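Local coordinates for protein cytochrome c XoxG (Methylobacterium extorquens, PDB 6ONQ) that carries a covalently bound heme c and probably transfers electrons in lanthanide-dependent methanol oxidation, at residues P144-G147 with D148-N151. Residues are numbered along the deposited sequence; the frame is centred on the assembly and turned at random.
With HEC (heme c), chain B.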
ATOM      1  N   PRO A 144       0.496  -9.572 -15.537  1.00 18.54           N
ATOM      2  CA  PRO A 144       1.336 -10.763 -15.357  1.00 20.20           C
ATOM      3  C   PRO A 144       1.214 -11.328 -13.953  1.00 17.88           C
ATOM      4  O   PRO A 144       1.056 -10.591 -12.980  1.00 20.15           O
ATOM      5  CB  PRO A 144       2.757 -10.246 -15.612  1.00 20.86           C
ATOM      6  CG  PRO A 144       2.598  -8.857 -16.150  1.00 18.52           C
ATOM      7  CD  PRO A 144       1.286  -8.343 -15.696  1.00 16.41           C
ATOM      8  N   ALA A 145       1.306 -12.649 -13.855  1.00 15.72           N
ATOM      9  CA  ALA A 145       1.468 -13.293 -12.558  1.00 20.14           C
ATOM     10  C   ALA A 145       2.849 -12.981 -11.999  1.00 20.45           C
ATOM     11  O   ALA A 145       3.860 -13.237 -12.661  1.00 31.74           O
ATOM     12  CB  ALA A 145       1.284 -14.798 -12.690  1.00 10.26           C
ATOM     13  N   PHE A 146       2.906 -12.432 -10.787  1.00 18.51           N
ATOM     14  CA  PHE A 146       4.178 -12.154 -10.136  1.00 15.79           C
ATOM     15  C   PHE A 146       4.557 -13.203  -9.101  1.00 21.55           C
ATOM     16  O   PHE A 146       5.533 -13.002  -8.377  1.00 21.54           O
ATOM     17  CB  PHE A 146       4.154 -10.790  -9.461  1.00 17.24           C
ATOM     18  CG  PHE A 146       4.264  -9.638 -10.402  1.00 18.04           C
ATOM     19  CD1 PHE A 146       3.140  -9.128 -11.026  1.00 15.94           C
ATOM     20  CD2 PHE A 146       5.485  -9.034 -10.632  1.00 17.36           C
ATOM     21  CE1 PHE A 146       3.240  -8.048 -11.873  1.00 17.01           C
ATOM     22  CE2 PHE A 146       5.592  -7.963 -11.477  1.00  7.98           C
ATOM     23  CZ  PHE A 146       4.475  -7.469 -12.102  1.00 12.78           C
ATOM     24  N   GLY A 147       3.825 -14.317  -9.029  1.00 21.32           N
ATOM     25  CA  GLY A 147       4.069 -15.303  -7.984  1.00 15.44           C
ATOM     26  C   GLY A 147       5.506 -15.789  -7.909  1.00 30.71           C
ATOM     27  O   GLY A 147       6.059 -15.953  -6.816  1.00 38.62           O
ATOM     28  N   ASP A 148       6.136 -16.021  -9.060  1.00 44.27           N
ATOM     29  CA  ASP A 148       7.507 -16.523  -9.084  1.00 29.43           C
ATOM     30  C   ASP A 148       8.554 -15.417  -8.933  1.00 22.29           C
ATOM     31  O   ASP A 148       9.746 -15.659  -9.166  1.00 35.71           O
ATOM     32  CB  ASP A 148       7.755 -17.319 -10.368  1.00 28.30           C
ATOM     33  CG  ASP A 148       6.860 -18.556 -10.478  1.00 68.65           C
ATOM     34  OD1 ASP A 148       7.069 -19.364 -11.417  1.00 71.46           O
ATOM     35  OD2 ASP A 148       5.944 -18.720  -9.629  1.00 61.71           O
ATOM     36  N   ASN A 149       8.157 -14.225  -8.509  1.00 16.90           N
ATOM     37  CA  ASN A 149       9.050 -13.071  -8.448  1.00 21.55           C
ATOM     38  C   ASN A 149       9.163 -12.609  -6.996  1.00 22.71           C
ATOM     39  O   ASN A 149       8.380 -11.776  -6.532  1.00 20.56           O
ATOM     40  CB  ASN A 149       8.519 -11.978  -9.366  1.00 25.65           C
ATOM     41  CG  ASN A 149       9.467 -10.826  -9.523  1.00 19.77           C
ATOM     42  OD1 ASN A 149      10.490 -10.736  -8.841  1.00 33.24           O
ATOM     43  ND2 ASN A 149       9.111  -9.902 -10.407  1.00 26.98           N
ATOM     44  N   LYS A 150      10.160 -13.143  -6.288  1.00 25.68           N
ATOM     45  CA  LYS A 150      10.302 -12.860  -4.863  1.00 24.02           C
ATOM     46  C   LYS A 150      10.678 -11.409  -4.608  1.00 21.13           C
ATOM     47  O   LYS A 150      10.439 -10.906  -3.510  1.00 31.21           O
ATOM     48  CB  LYS A 150      11.330 -13.811  -4.223  1.00 24.66           C
ATOM     49  CG  LYS A 150      11.129 -15.305  -4.550  1.00 51.41           C
ATOM     50  CD  LYS A 150       9.637 -15.654  -4.765  1.00 76.07           C
ATOM     51  CE  LYS A 150       9.448 -16.926  -5.593  1.00 60.13           C
ATOM     52  NZ  LYS A 150       9.762 -18.173  -4.830  1.00 80.20           N
ATOM     53  N   ASN A 151      11.230 -10.715  -5.596  1.00 21.33           N
ATOM     54  CA  ASN A 151      11.466  -9.289  -5.438  1.00 27.87           C
ATOM     55  C   ASN A 151      10.175  -8.482  -5.467  1.00 36.23           C
ATOM     56  O   ASN A 151      10.191  -7.288  -5.139  1.00 43.59           O
ATOM     57  CB  ASN A 151      12.412  -8.793  -6.529  1.00 50.45           C
ATOM     58  CG  ASN A 151      13.860  -8.963  -6.154  1.00 53.72           C
ATOM     59  OD1 ASN A 151      14.358  -8.266  -5.272  1.00 56.03           O
ATOM     60  ND2 ASN A 151      14.551  -9.898  -6.816  1.00 49.03           N
TER
HETATM   61 FE   HEC B 201      -1.188  -4.872 -12.780  1.00 21.37          FE
HETATM   62  CHA HEC B 201      -4.590  -5.196 -13.245  1.00 15.50           C
HETATM   63  CHB HEC B 201      -1.698  -4.586  -9.478  1.00 16.20           C
HETATM   64  CHC HEC B 201       2.206  -4.678 -12.257  1.00 19.10           C
HETATM   65  CHD HEC B 201      -0.724  -4.577 -16.153  1.00 24.31           C
HETATM   66  NA  HEC B 201      -2.837  -4.846 -11.609  1.00 16.29           N
HETATM   67  C1A HEC B 201      -4.146  -5.087 -11.950  1.00 19.66           C
HETATM   68  C2A HEC B 201      -4.925  -5.220 -10.728  1.00 12.26           C
HETATM   69  C3A HEC B 201      -4.106  -5.049  -9.700  1.00  7.73           C
HETATM   70  C4A HEC B 201      -2.799  -4.818 -10.238  1.00  9.86           C
HETATM   71  CMA HEC B 201      -4.426  -5.069  -8.193  1.00  9.18           C
HETATM   72  CAA HEC B 201      -6.435  -5.482 -10.637  1.00  9.42           C
HETATM   73  CBA HEC B 201      -7.119  -4.209 -11.114  1.00 22.54           C
HETATM   74  CGA HEC B 201      -8.596  -4.247 -10.858  1.00 22.97           C
HETATM   75  O1A HEC B 201      -9.252  -5.265 -11.196  1.00 34.55           O
HETATM   76  O2A HEC B 201      -9.111  -3.236 -10.330  1.00 15.58           O
HETATM   77  NB  HEC B 201       0.042  -4.676 -11.203  1.00 12.24           N
HETATM   78  C1B HEC B 201      -0.411  -4.565  -9.912  1.00 15.28           C
HETATM   79  C2B HEC B 201       0.705  -4.420  -9.020  1.00 14.87           C
HETATM   80  C3B HEC B 201       1.813  -4.451  -9.743  1.00 20.43           C
HETATM   81  C4B HEC B 201       1.419  -4.599 -11.142  1.00 16.63           C
HETATM   82  CMB HEC B 201       0.643  -4.289  -7.490  1.00  4.36           C
HETATM   83  CAB HEC B 201       3.197  -4.330  -9.046  1.00 11.87           C
HETATM   84  CBB HEC B 201       4.302  -4.815  -9.573  1.00 17.86           C
HETATM   85  NC  HEC B 201       0.442  -4.630 -14.004  1.00 25.31           N
HETATM   86  C1C HEC B 201       1.759  -4.656 -13.569  1.00 25.71           C
HETATM   87  C2C HEC B 201       2.592  -4.655 -14.752  1.00 19.33           C
HETATM   88  C3C HEC B 201       1.809  -4.616 -15.837  1.00 31.49           C
HETATM   89  C4C HEC B 201       0.424  -4.607 -15.387  1.00 17.61           C
HETATM   90  CMC HEC B 201       4.137  -4.666 -14.772  1.00 20.73           C
HETATM   91  CAC HEC B 201       2.377  -4.603 -17.287  1.00 26.09           C
HETATM   92  CBC HEC B 201       1.799  -3.870 -18.234  1.00 31.25           C
HETATM   93  ND  HEC B 201      -2.421  -4.864 -14.376  1.00 15.58           N
HETATM   94  C1D HEC B 201      -2.022  -4.767 -15.700  1.00 24.57           C
HETATM   95  C2D HEC B 201      -3.211  -4.912 -16.525  1.00 24.84           C
HETATM   96  C3D HEC B 201      -4.263  -5.091 -15.723  1.00 24.06           C
HETATM   97  C4D HEC B 201      -3.794  -5.055 -14.356  1.00 20.56           C
HETATM   98  CMD HEC B 201      -3.277  -4.878 -18.064  1.00 23.77           C
HETATM   99  CAD HEC B 201      -5.726  -5.274 -16.171  1.00 14.71           C
HETATM  100  CBD HEC B 201      -6.104  -6.747 -16.295  1.00 27.81           C
HETATM  101  CGD HEC B 201      -7.552  -6.844 -16.712  1.00 28.46           C
HETATM  102  O1D HEC B 201      -8.091  -5.846 -17.252  1.00 44.51           O
HETATM  103  O2D HEC B 201      -8.176  -7.913 -16.514  1.00 23.37           O
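The flat ring of Phe146 has the heme carbon CBB, on one of the substituents that in heme c form thioether links, over one face, and at its edge, near the ring plane, sits the amide nitrogen of Asn149, with Phe146 CD2 and Asn149 ND2 3.7 Å apart. The methyl CMC of the heme also lies at the edge, in plane. The ring and the Asn149 amide run side by side, pointing the same way, their planes 22° apart. Phe146 CG stands anti to its carbonyl carbon (chi1 -75°), which carries the far end of the ring to the porphyrin margin, where Phe146 CE1 comes within 3.5 Å of the heme meso carbon CHC. A buried aromatic side chain suits this apolar border, and Pro144 adds to it, its CD lying 3.8 Å from HEC C3C.

Behind the ring, the chain reverses in a type I beta turn from Phe146 to Asn149. Asn149 N donates to Phe146 O over 2.9 Å, closing the turn. With CG anti to its own N (chi1 -172°), Asn149 also turns OD1 to the start of helix 150-153 as N-cap, accepting a weak bond from Asn151 N over 3.3 Å. Asparagine fits both tasks: its amide oxygen caps the helix while its nitrogen borders the ring.

A leucine in place of Phe146 would probably leave a gap beside CBB and the meso edge of the heme and take away the flat neighbour of the Asn149 amide. Phe146 lies three residues after Met143, an axial ligand of the heme iron. Ring and proline carbons meet the porphyrin, while the Phe146 carbonyl is taken up by Asn149 N and OD1 by the weak cap, so the turn presents an apolar surface to the heme and spends these polar groups on its own backbone.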